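Beta-glucosidase (Chaetomella raphigera, PDB 6JXG) probably hydrolyses terminal, non-reducing beta-D-glucosyl residues with release of beta-D-glucose, a glycoside hydrolase family 3 activity used in cellulose degradation. Local coordinates at residues A[40-45]-A[51-56]; A[27-32]-A[282-287]; A[373-378]-A[459-464]; A[356-361]-A[480-485]. All blocks are in the same frame, centred on the assembly; numbering follows the deposited sequence.

Contact 1. Residues A[40-45]-A[51-56]; sequences VGNTAA and LPELCY
Thr43 and Leu54 lie side by side and point the same way, with Thr43 OG1 3.5 Å from Leu54 CB. A chi1 of 50° sets the hydroxyl between the backbone N and the carbonyl carbon, where it bonds two waters. It receives a hydrogen bond from one water, which also bonds to Tyr56 OH and lies in the plane of the ring at its edge. It gives one to the other, which in turn donates to Ala44 O and accepts from Leu54 N. Gly41 O and Thr43 OG1 lie at the edge of the Tyr56 ring, near its plane, with Tyr56 CD2 3.7 Å from Gly41 O. Further out, the extended Glu53 chain carries CG to 3.0 Å from Thr43 O, and a third water links Glu53 OE2 to Ala45 N.

Under these side chains runs a short antiparallel pairing. Tyr56 N bonds to Gly41 O at 2.9 Å and Gly41 N answers to Tyr56 O at 3.0 Å, while Val40 and Gly41 both face Tyr56 in a classic beta bulge. Thr43 N donates to Leu54 O at 3.2 Å.

Strand 41-42 lies at one edge of its sheet within this chain, in the TIM-barrel-like N-terminal domain. Strand 55-57 pairs in parallel with strand 105-106, Cys55 is disulfide-bonded to Cys39, and Trp292 of helix 278-294 packs on Leu51, Pro52 and Leu54.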
loop_
_atom_site.group_PDB
_atom_site.type_symbol
_atom_site.label_atom_id
_atom_site.label_comp_id
_atom_site.label_asym_id
_atom_site.label_seq_id
_atom_site.Cartn_x
_atom_site.Cartn_y
_atom_site.Cartn_z
ATOM N N VAL A 40 -15.519 13.633 -3.604
ATOM C CA VAL A 40 -14.739 13.396 -4.806
ATOM C C VAL A 40 -15.622 12.807 -5.901
ATOM O O VAL A 40 -15.401 13.066 -7.110
ATOM C CB VAL A 40 -13.479 12.550 -4.454
ATOM C CG1 VAL A 40 -12.632 12.178 -5.678
ATOM C CG2 VAL A 40 -12.627 13.400 -3.525
ATOM N N GLY A 41 -16.581 12.024 -5.471
ATOM C CA GLY A 41 -17.662 11.473 -6.323
ATOM C C GLY A 41 -18.949 11.354 -5.538
ATOM O O GLY A 41 -18.922 11.080 -4.345
ATOM N N ASN A 42 -20.069 11.555 -6.215
ATOM C CA ASN A 42 -21.387 11.294 -5.583
ATOM C C ASN A 42 -22.351 10.740 -6.569
ATOM O O ASN A 42 -22.281 11.002 -7.780
ATOM C CB ASN A 42 -22.005 12.605 -5.017
ATOM C CG ASN A 42 -21.326 13.128 -3.782
ATOM O OD1 ASN A 42 -21.664 12.748 -2.581
ATOM N ND2 ASN A 42 -20.460 14.077 -4.005
ATOM N N THR A 43 -23.282 9.943 -6.070
ATOM C CA THR A 43 -24.488 9.671 -6.782
ATOM C C THR A 43 -25.674 10.336 -6.064
ATOM O O THR A 43 -25.606 10.589 -4.868
ATOM C CB THR A 43 -24.721 8.147 -6.996
ATOM O OG1 THR A 43 -24.586 7.440 -5.775
ATOM C CG2 THR A 43 -23.747 7.634 -8.007
ATOM N N ALA A 44 -26.759 10.570 -6.797
ATOM C CA ALA A 44 -27.989 11.224 -6.234
ATOM C C ALA A 44 -28.697 10.357 -5.158
ATOM O O ALA A 44 -28.720 9.182 -5.261
ATOM C CB ALA A 44 -28.972 11.471 -7.349
ATOM N N ALA A 45 -29.279 10.990 -4.147
ATOM C CA ALA A 45 -30.136 10.310 -3.197
ATOM C C ALA A 45 -31.350 9.682 -3.906
ATOM O O ALA A 45 -31.820 10.184 -4.913
ATOM C CB ALA A 45 -30.614 11.347 -2.148
ATOM N N LEU A 51 -31.958 5.915 0.489
ATOM C CA LEU A 51 -30.556 5.921 0.074
ATOM C C LEU A 51 -30.069 7.367 0.029
ATOM O O LEU A 51 -30.636 8.171 -0.712
ATOM C CB LEU A 51 -30.458 5.346 -1.328
ATOM C CG LEU A 51 -29.017 5.144 -1.858
ATOM C CD1 LEU A 51 -28.370 3.929 -1.164
ATOM C CD2 LEU A 51 -29.090 4.852 -3.343
ATOM N N PRO A 52 -28.996 7.676 0.739
ATOM C CA PRO A 52 -28.461 9.056 0.640
ATOM C C PRO A 52 -27.763 9.327 -0.663
ATOM O O PRO A 52 -27.642 8.455 -1.493
ATOM C CB PRO A 52 -27.474 9.133 1.783
ATOM C CG PRO A 52 -26.894 7.739 1.856
ATOM C CD PRO A 52 -28.077 6.794 1.494
ATOM N N GLU A 53 -27.287 10.561 -0.813
ATOM C CA GLU A 53 -26.424 10.921 -1.879
ATOM C C GLU A 53 -25.064 10.243 -1.616
ATOM O O GLU A 53 -24.218 10.799 -0.925
ATOM C CB GLU A 53 -26.330 12.442 -1.945
ATOM C CG GLU A 53 -25.525 13.004 -3.102
ATOM C CD GLU A 53 -25.528 14.519 -3.158
ATOM O OE1 GLU A 53 -24.635 15.136 -3.744
ATOM O OE2 GLU A 53 -26.448 15.086 -2.631
ATOM N N LEU A 54 -24.835 9.044 -2.157
ATOM C CA LEU A 54 -23.630 8.282 -1.796
ATOM C C LEU A 54 -22.349 9.074 -2.027
ATOM O O LEU A 54 -22.164 9.647 -3.116
ATOM C CB LEU A 54 -23.512 6.944 -2.524
ATOM C CG LEU A 54 -24.642 5.978 -2.153
ATOM C CD1 LEU A 54 -24.684 4.837 -3.177
ATOM C CD2 LEU A 54 -24.415 5.389 -0.772
ATOM N N CYS A 55 -21.462 9.052 -1.022
ATOM C CA CYS A 55 -20.276 9.918 -0.969
ATOM C C CYS A 55 -19.042 9.007 -1.125
ATOM O O CYS A 55 -18.837 8.085 -0.296
ATOM C CB CYS A 55 -20.229 10.671 0.361
ATOM S SG CYS A 55 -18.660 11.586 0.655
ATOM N N TYR A 56 -18.278 9.274 -2.199
ATOM C CA TYR A 56 -17.032 8.562 -2.482
ATOM C C TYR A 56 -15.899 9.560 -2.257
ATOM O O TYR A 56 -15.879 10.649 -2.910
ATOM C CB TYR A 56 -17.024 8.133 -3.946
ATOM C CG TYR A 56 -18.037 7.076 -4.371
ATOM C CD1 TYR A 56 -17.642 5.769 -4.684
ATOM C CD2 TYR A 56 -19.343 7.390 -4.545
ATOM C CE1 TYR A 56 -18.546 4.855 -5.085
ATOM C CE2 TYR A 56 -20.279 6.463 -4.927
ATOM C CZ TYR A 56 -19.875 5.183 -5.220
ATOM O OH TYR A 56 -20.819 4.281 -5.635
HETATM O O HOH W 1 -23.401 4.904 -6.270
HETATM O O HOH W 2 -26.823 7.471 -4.268
HETATM O O HOH W 3 -29.196 13.943 -3.860
#

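Contact 2. Residues A[27-32]-A[282-287]; sequences SIVTGV and DDMVTR
Met284 and Val285 meet Ile28 and Val29 in a small apolar helix-to-helix contact, where the last turn of helix 22-29 rests on helix 278-294 of the TIM-barrel-like N-terminal domain. No hydrogen bond crosses between the two segments.

The segment begins, within helix 278-294, at Asp282, whose OD1 forms a salt bridge with Lys25 of helix 22-29, so a charged pair ties the same two helices beside the apolar patch. Met284 packs on Val29: Val29 CG2 lies 3.5 Å from Met284 CB and 3.6 Å from Met284 SD, and the two side chains cross at about a right angle. The methionine chain runs extended beyond CG, and Trp263 and Leu267 also touch it. Val285 splits its branches between two partners. With CG1 anti to the backbone N (chi1 -178°), that methyl is 3.9 Å from Ile28 CD1, and CG2 is equally far from Val29 CG2; Leu17 of helix 7-17 also touches this side chain.

Thr286 bonds back to its own helix, its OG1 donating to Asp282 O at 2.8 Å from above the carbonyl plane, while Thr286 N reaches the same oxygen from the opposite face, giving that carbonyl two donors. Arg287 closes the segment with a salt bridge, NE to Asp283 OD2 at 2.9 Å, the acceptor lying in the guanidinium plane.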
loop_
_atom_site.group_PDB
_atom_site.type_symbol
_atom_site.label_atom_id
_atom_site.label_comp_id
_atom_site.label_asym_id
_atom_site.label_seq_id
_atom_site.Cartn_x
_atom_site.Cartn_y
_atom_site.Cartn_z
ATOM N N SER A 27 -29.663 6.743 -11.726
ATOM C CA SER A 27 -29.048 7.780 -10.887
ATOM C C SER A 27 -28.140 7.134 -9.827
ATOM O O SER A 27 -27.251 7.826 -9.332
ATOM C CB SER A 27 -30.119 8.698 -10.226
ATOM O OG SER A 27 -30.841 7.966 -9.220
ATOM N N ILE A 28 -28.361 5.842 -9.529
ATOM C CA ILE A 28 -27.545 5.103 -8.600
ATOM C C ILE A 28 -26.190 4.669 -9.219
ATOM O O ILE A 28 -25.193 4.584 -8.529
ATOM C CB ILE A 28 -28.286 3.880 -8.043
ATOM C CG1 ILE A 28 -29.398 4.340 -7.107
ATOM C CG2 ILE A 28 -27.425 2.987 -7.158
ATOM C CD1 ILE A 28 -30.390 3.241 -6.673
ATOM N N VAL A 29 -26.149 4.548 -10.546
ATOM C CA VAL A 29 -25.000 4.019 -11.214
ATOM C C VAL A 29 -24.188 5.128 -11.898
ATOM O O VAL A 29 -23.060 4.903 -12.389
ATOM C CB VAL A 29 -25.684 2.993 -12.162
ATOM C CG1 VAL A 29 -25.607 3.310 -13.589
ATOM C CG2 VAL A 29 -25.888 1.580 -11.587
ATOM N N THR A 30 -24.712 6.341 -11.923
ATOM C CA THR A 30 -24.133 7.413 -12.693
ATOM C C THR A 30 -23.798 8.555 -11.775
ATOM O O THR A 30 -24.647 9.140 -11.138
ATOM C CB THR A 30 -25.081 7.948 -13.788
ATOM O OG1 THR A 30 -25.661 6.865 -14.496
ATOM C CG2 THR A 30 -24.359 8.922 -14.736
ATOM N N GLY A 31 -22.494 8.837 -11.683
ATOM C CA GLY A 31 -22.026 9.939 -10.895
ATOM C C GLY A 31 -22.710 11.235 -11.293
ATOM O O GLY A 31 -23.030 11.444 -12.483
ATOM N N VAL A 32 -22.829 12.150 -10.325
ATOM C CA VAL A 32 -23.553 13.454 -10.588
ATOM C C VAL A 32 -22.752 14.463 -11.396
ATOM O O VAL A 32 -23.312 15.454 -11.848
ATOM C CB VAL A 32 -24.011 14.164 -9.302
ATOM C CG1 VAL A 32 -24.942 13.275 -8.537
ATOM C CG2 VAL A 32 -22.842 14.602 -8.455
ATOM N N ASP A 282 -29.954 -3.740 -13.568
ATOM C CA ASP A 282 -30.494 -4.306 -12.358
ATOM C C ASP A 282 -29.368 -4.924 -11.544
ATOM O O ASP A 282 -29.344 -4.762 -10.316
ATOM C CB ASP A 282 -31.550 -5.369 -12.659
ATOM C CG ASP A 282 -32.863 -4.759 -13.208
ATOM O OD1 ASP A 282 -33.038 -3.528 -13.200
ATOM O OD2 ASP A 282 -33.764 -5.545 -13.609
ATOM N N ASP A 283 -28.437 -5.591 -12.213
ATOM C CA ASP A 283 -27.335 -6.254 -11.542
ATOM C C ASP A 283 -26.423 -5.196 -10.909
ATOM O O ASP A 283 -26.019 -5.329 -9.780
ATOM C CB ASP A 283 -26.550 -7.117 -12.511
ATOM C CG ASP A 283 -25.436 -7.855 -11.837
ATOM O OD1 ASP A 283 -25.728 -8.812 -11.112
ATOM O OD2 ASP A 283 -24.293 -7.442 -11.979
ATOM N N MET A 284 -26.189 -4.104 -11.608
ATOM C CA MET A 284 -25.341 -3.007 -11.103
ATOM C C MET A 284 -25.886 -2.449 -9.808
ATOM O O MET A 284 -25.192 -2.305 -8.826
ATOM C CB MET A 284 -25.313 -1.862 -12.101
ATOM C CG MET A 284 -24.589 -2.053 -13.389
ATOM S SD MET A 284 -24.897 -0.526 -14.372
ATOM C CE MET A 284 -24.337 -0.897 -15.978
ATOM N N VAL A 285 -27.170 -2.134 -9.802
ATOM C CA VAL A 285 -27.847 -1.605 -8.625
ATOM C C VAL A 285 -27.927 -2.553 -7.489
ATOM O O VAL A 285 -27.749 -2.148 -6.333
ATOM C CB VAL A 285 -29.247 -1.083 -9.003
ATOM C CG1 VAL A 285 -29.921 -0.499 -7.761
ATOM C CG2 VAL A 285 -29.090 0.032 -10.020
ATOM N N THR A 286 -28.213 -3.835 -7.778
ATOM C CA THR A 286 -28.245 -4.824 -6.766
ATOM C C THR A 286 -26.900 -4.890 -6.022
ATOM O O THR A 286 -26.882 -4.959 -4.811
ATOM C CB THR A 286 -28.596 -6.222 -7.306
ATOM O OG1 THR A 286 -29.857 -6.201 -8.016
ATOM C CG2 THR A 286 -28.685 -7.194 -6.195
ATOM N N ARG A 287 -25.818 -4.799 -6.778
ATOM C CA ARG A 287 -24.480 -4.890 -6.216
ATOM C C ARG A 287 -24.150 -3.667 -5.315
ATOM O O ARG A 287 -23.649 -3.811 -4.196
ATOM C CB ARG A 287 -23.463 -5.024 -7.321
ATOM C CG ARG A 287 -23.447 -6.395 -8.021
ATOM C CD ARG A 287 -22.565 -6.423 -9.250
ATOM N NE ARG A 287 -22.436 -7.779 -9.760
ATOM C CZ ARG A 287 -21.708 -8.766 -9.225
ATOM N NH1 ARG A 287 -20.920 -8.549 -8.196
ATOM N NH2 ARG A 287 -21.762 -9.977 -9.788
#

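Contact 3. Residues A[373-378]-A[459-464]; sequences GCDTGH and PWNNGT
Asp375 makes the whole contact from its side, meeting Trp460 and Asn461 with its side chain and its own carbonyl. Just before it, Cys374 is tied by a disulfide to Cys369. At Asp375, CG is anti to the backbone N (chi1 -178°), which sends the carboxylate toward Trp460: OD2 comes to 3.5 Å from Trp460 CB and 3.6 Å from Trp460 CE3, with the carboxylate and indole planes 58° apart. Asp375 CB lies 3.8 Å from the same CE3. Asp375 OD2 is hydrogen-bonded to Thr437 OG1.

A side-chain-to-backbone hydrogen bond joins the segments: Asn461 ND2 donates to Asp375 O at 3.1 Å, nearly straight at 164°, the acceptor lying in the amide plane. The planes of this amide and the Asp375 carboxylate are nearly parallel. In the C-terminal family 3 domain this joins the long loop after strand 351-355 to the turn leading into helix 463-471, beside strand 431-438, whose Thr437 and Ala438 touch Trp460.

After Asp375 the segment leaves its partner. Thr376 turns away, Gly377 N is hydrogen-bonded to Gln357 OE1, and His378 directs NE2 to Ser511 OG.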
loop_
_atom_site.group_PDB
_atom_site.type_symbol
_atom_site.label_atom_id
_atom_site.label_comp_id
_atom_site.label_asym_id
_atom_site.label_seq_id
_atom_site.Cartn_x
_atom_site.Cartn_y
_atom_site.Cartn_z
ATOM N N GLY A 373 2.179 18.332 -4.061
ATOM C CA GLY A 373 2.979 18.341 -5.294
ATOM C C GLY A 373 4.243 19.165 -5.205
ATOM O O GLY A 373 4.531 19.999 -6.067
ATOM N N CYS A 374 5.059 18.883 -4.223
ATOM C CA CYS A 374 6.419 19.344 -4.187
ATOM C C CYS A 374 7.198 18.461 -3.202
ATOM O O CYS A 374 6.588 17.804 -2.305
ATOM C CB CYS A 374 6.452 20.828 -3.698
ATOM S SG CYS A 374 6.042 21.105 -1.961
ATOM N N ASP A 375 8.541 18.562 -3.248
ATOM C CA ASP A 375 9.411 17.900 -2.257
ATOM C C ASP A 375 10.235 18.984 -1.569
ATOM O O ASP A 375 11.426 19.137 -1.838
ATOM C CB ASP A 375 10.302 16.877 -2.950
ATOM C CG ASP A 375 11.210 16.099 -1.990
ATOM O OD1 ASP A 375 10.930 16.071 -0.805
ATOM O OD2 ASP A 375 12.264 15.579 -2.437
ATOM N N THR A 376 9.574 19.759 -0.747
ATOM C CA THR A 376 10.142 20.944 -0.103
ATOM C C THR A 376 9.900 20.780 1.375
ATOM O O THR A 376 8.786 20.440 1.808
ATOM C CB THR A 376 9.454 22.221 -0.607
ATOM O OG1 THR A 376 9.693 22.309 -2.000
ATOM C CG2 THR A 376 10.076 23.449 0.036
ATOM N N GLY A 377 10.912 21.022 2.183
ATOM C CA GLY A 377 10.847 20.623 3.558
ATOM C C GLY A 377 10.634 19.105 3.794
ATOM O O GLY A 377 10.807 18.293 2.892
ATOM N N HIS A 378 10.295 18.765 5.039
ATOM C CA HIS A 378 10.085 17.402 5.467
ATOM C C HIS A 378 9.076 16.659 4.635
ATOM O O HIS A 378 7.992 17.144 4.414
ATOM C CB HIS A 378 9.693 17.335 6.905
ATOM C CG HIS A 378 9.787 15.954 7.431
ATOM N ND1 HIS A 378 10.911 15.177 7.252
ATOM C CD2 HIS A 378 8.877 15.176 8.058
ATOM C CE1 HIS A 378 10.694 13.988 7.794
ATOM N NE2 HIS A 378 9.467 13.960 8.271
ATOM N N PRO A 459 18.788 9.917 -4.996
ATOM C CA PRO A 459 18.146 10.905 -4.129
ATOM C C PRO A 459 17.765 12.235 -4.815
ATOM O O PRO A 459 18.462 12.703 -5.720
ATOM C CB PRO A 459 19.184 11.122 -3.023
ATOM C CG PRO A 459 19.906 9.838 -2.934
ATOM C CD PRO A 459 20.037 9.416 -4.375
ATOM N N TRP A 460 16.604 12.795 -4.439
ATOM C CA TRP A 460 16.141 14.055 -4.969
ATOM C C TRP A 460 16.933 15.191 -4.345
ATOM O O TRP A 460 17.631 15.019 -3.321
ATOM C CB TRP A 460 14.621 14.173 -4.605
ATOM C CG TRP A 460 13.722 13.497 -5.590
ATOM C CD1 TRP A 460 13.920 12.285 -6.214
ATOM C CD2 TRP A 460 12.552 14.065 -6.177
ATOM N NE1 TRP A 460 12.938 12.049 -7.110
ATOM C CE2 TRP A 460 12.077 13.123 -7.131
ATOM C CE3 TRP A 460 11.891 15.300 -6.032
ATOM C CZ2 TRP A 460 10.936 13.360 -7.917
ATOM C CZ3 TRP A 460 10.750 15.529 -6.824
ATOM C CH2 TRP A 460 10.285 14.557 -7.719
ATOM N N ASN A 461 16.753 16.406 -4.838
ATOM C CA ASN A 461 17.341 17.574 -4.162
ATOM C C ASN A 461 18.884 17.464 -3.957
ATOM O O ASN A 461 19.373 17.924 -2.989
ATOM C CB ASN A 461 16.618 17.898 -2.852
ATOM C CG ASN A 461 15.175 18.323 -3.087
ATOM O OD1 ASN A 461 14.838 18.736 -4.168
ATOM N ND2 ASN A 461 14.356 18.238 -2.081
ATOM N N ASN A 462 19.592 16.833 -4.894
ATOM C CA ASN A 462 21.029 16.691 -4.783
ATOM C C ASN A 462 21.425 16.021 -3.472
ATOM O O ASN A 462 22.420 16.349 -2.873
ATOM C CB ASN A 462 21.689 18.071 -4.923
ATOM C CG ASN A 462 21.409 18.690 -6.273
ATOM O OD1 ASN A 462 21.634 18.051 -7.276
ATOM N ND2 ASN A 462 20.870 19.883 -6.304
ATOM N N GLY A 463 20.647 15.033 -3.057
ATOM C CA GLY A 463 20.830 14.429 -1.765
ATOM C C GLY A 463 22.182 13.720 -1.689
ATOM O O GLY A 463 22.867 13.765 -0.677
ATOM N N THR A 464 22.560 13.035 -2.732
ATOM C CA THR A 464 23.855 12.309 -2.642
ATOM C C THR A 464 25.009 13.345 -2.368
ATOM O O THR A 464 25.821 13.209 -1.407
ATOM C CB THR A 464 24.099 11.464 -3.875
ATOM O OG1 THR A 464 23.256 10.291 -3.822
ATOM C CG2 THR A 464 25.631 11.016 -3.954
#

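Contact 4. Residues A[356-361]-A[480-485]; sequences GQDAID and VINSVG
Asp358 OD2 accepts a hydrogen bond of 2.6 Å from Asn482 ND2, and this one short bond is the heart of the contact. It uses the syn lone pair of the carboxylate oxygen, on the side of OD1, and the oxygen lies only slightly out of the amide plane. The two flat groups are turned well against each other, with their planes 66° apart, so the carboxylate is not stacked on the amide but meets it at its N-H end.

Both torsions serve this meeting. Asp358 holds CG anti to its backbone N (chi1 179°), which throws the carboxylate out from the short 3-10 turn 357-359 toward the strand. On Asn482, CG stands beside the backbone N (chi1 -73°), and CB is 3.8 Å from Asp358 OD2.

In the C-terminal family 3 domain, strand 431-438 lies between the parallel strands 351-355 and 477-483. Asp358, just beyond the end of strand 351-355, therefore spans the middle strand, touching Phe435 and Thr437, to reach Asn482 near the end of strand 477-483. The 3-10 turn is itself pinned by Ala359 N to Gly356 O at 3.1 Å.

The other carboxylate oxygen, OD1, takes the backbone N of Leu379. The buried acid thus has an N-H donor on each oxygen, an arrangement that would tend to stabilise negative charge there and fix the rotation of the carboxylate.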
loop_
_atom_site.group_PDB
_atom_site.type_symbol
_atom_site.label_atom_id
_atom_site.label_comp_id
_atom_site.label_asym_id
_atom_site.label_seq_id
_atom_site.Cartn_x
_atom_site.Cartn_y
_atom_site.Cartn_z
ATOM N N GLY A 356 19.938 19.621 6.055
ATOM C CA GLY A 356 18.982 19.273 5.036
ATOM C C GLY A 356 17.655 19.887 5.291
ATOM O O GLY A 356 17.217 19.929 6.414
ATOM N N GLN A 357 16.980 20.299 4.232
ATOM C CA GLN A 357 15.671 20.906 4.368
ATOM C C GLN A 357 14.652 19.880 4.812
ATOM O O GLN A 357 13.647 20.261 5.325
ATOM C CB GLN A 357 15.194 21.556 3.056
ATOM C CG GLN A 357 14.997 20.662 1.888
ATOM C CD GLN A 357 14.203 21.325 0.807
ATOM O OE1 GLN A 357 13.201 22.040 1.094
ATOM N NE2 GLN A 357 14.651 21.177 -0.404
ATOM N N ASP A 358 14.927 18.590 4.580
ATOM C CA ASP A 358 14.065 17.506 5.078
ATOM C C ASP A 358 13.972 17.463 6.616
ATOM O O ASP A 358 13.127 16.762 7.148
ATOM C CB ASP A 358 14.527 16.142 4.433
ATOM C CG ASP A 358 13.707 14.918 4.916
ATOM O OD1 ASP A 358 12.495 14.932 4.663
ATOM O OD2 ASP A 358 14.287 13.928 5.442
ATOM N N ALA A 359 14.779 18.221 7.357
ATOM C CA ALA A 359 14.748 18.197 8.787
ATOM C C ALA A 359 13.633 19.037 9.400
ATOM O O ALA A 359 13.332 18.851 10.589
ATOM C CB ALA A 359 16.062 18.699 9.375
ATOM N N ILE A 360 13.108 19.970 8.603
ATOM C CA ILE A 360 12.131 20.978 9.054
ATOM C C ILE A 360 10.893 20.999 8.200
ATOM O O ILE A 360 10.923 20.575 7.054
ATOM C CB ILE A 360 12.742 22.401 9.044
ATOM C CG1 ILE A 360 13.201 22.764 7.623
ATOM C CG2 ILE A 360 13.808 22.467 10.131
ATOM C CD1 ILE A 360 13.633 24.195 7.467
ATOM N N ASP A 361 9.793 21.458 8.782
ATOM C CA ASP A 361 8.571 21.609 8.012
ATOM C C ASP A 361 8.799 22.653 6.878
ATOM O O ASP A 361 9.559 23.629 7.051
ATOM C CB ASP A 361 7.439 22.079 8.890
ATOM C CG ASP A 361 6.786 20.935 9.694
ATOM O OD1 ASP A 361 7.067 19.771 9.412
ATOM O OD2 ASP A 361 5.998 21.230 10.562
ATOM N N VAL A 480 19.682 10.084 7.459
ATOM C CA VAL A 480 18.207 9.818 7.492
ATOM C C VAL A 480 17.617 10.017 6.129
ATOM O O VAL A 480 17.743 11.126 5.585
ATOM C CB VAL A 480 17.504 10.708 8.511
ATOM C CG1 VAL A 480 15.995 10.486 8.487
ATOM C CG2 VAL A 480 18.082 10.406 9.858
ATOM N N ILE A 481 16.902 8.998 5.611
ATOM C CA ILE A 481 16.368 9.057 4.309
ATOM C C ILE A 481 14.864 8.913 4.375
ATOM O O ILE A 481 14.394 7.893 4.893
ATOM C CB ILE A 481 16.924 7.944 3.431
ATOM C CG1 ILE A 481 18.430 7.983 3.347
ATOM C CG2 ILE A 481 16.386 8.036 2.003
ATOM C CD1 ILE A 481 19.012 6.919 2.411
ATOM N N ASN A 482 14.141 9.932 3.869
ATOM C CA ASN A 482 12.680 9.858 3.713
ATOM C C ASN A 482 12.371 9.672 2.217
ATOM O O ASN A 482 12.401 10.635 1.454
ATOM C CB ASN A 482 12.026 11.122 4.298
ATOM C CG ASN A 482 12.042 11.152 5.793
ATOM O OD1 ASN A 482 11.269 10.404 6.494
ATOM N ND2 ASN A 482 12.910 11.976 6.342
ATOM N N SER A 483 12.054 8.427 1.786
ATOM C CA SER A 483 11.847 8.131 0.395
ATOM C C SER A 483 10.634 7.274 0.162
ATOM O O SER A 483 10.319 6.381 0.958
ATOM C CB SER A 483 13.054 7.358 -0.161
ATOM O OG SER A 483 12.887 6.878 -1.493
ATOM N N VAL A 484 9.980 7.571 -0.959
ATOM C CA VAL A 484 8.825 6.820 -1.473
ATOM C C VAL A 484 9.139 5.447 -1.974
ATOM O O VAL A 484 8.221 4.655 -2.208
ATOM C CB VAL A 484 8.095 7.602 -2.578
ATOM C CG1 VAL A 484 7.555 8.882 -1.985
ATOM C CG2 VAL A 484 9.021 7.942 -3.776
ATOM N N GLY A 485 10.433 5.132 -2.178
ATOM C CA GLY A 485 10.787 3.849 -2.719
ATOM C C GLY A 485 12.266 3.638 -2.805
ATOM O O GLY A 485 13.006 4.513 -2.399
#

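From the N terminus, contact 2 opens first at 27-32; contact 1 then closes a short hairpin nested inside the long loop that contact 2 completes at 282-287. The two touch through a probable hydrogen bond from Val32 N to Asn42 O, tying helix 22-29, the edge strand and helix 278-294 together in the N-terminal domain. The C-terminal domain repeats the nesting: contact 4 opens at 356-361 and ends at 480-485, with contact 3 inside it. Contact 3 joins the loop after strand 351-355 to the turn before helix 463-471; contact 4 joins the start of that loop to strand 477-483. They also touch, at His378 and Asp358. The two pairs are in series, centres about 38 to 44 Å apart.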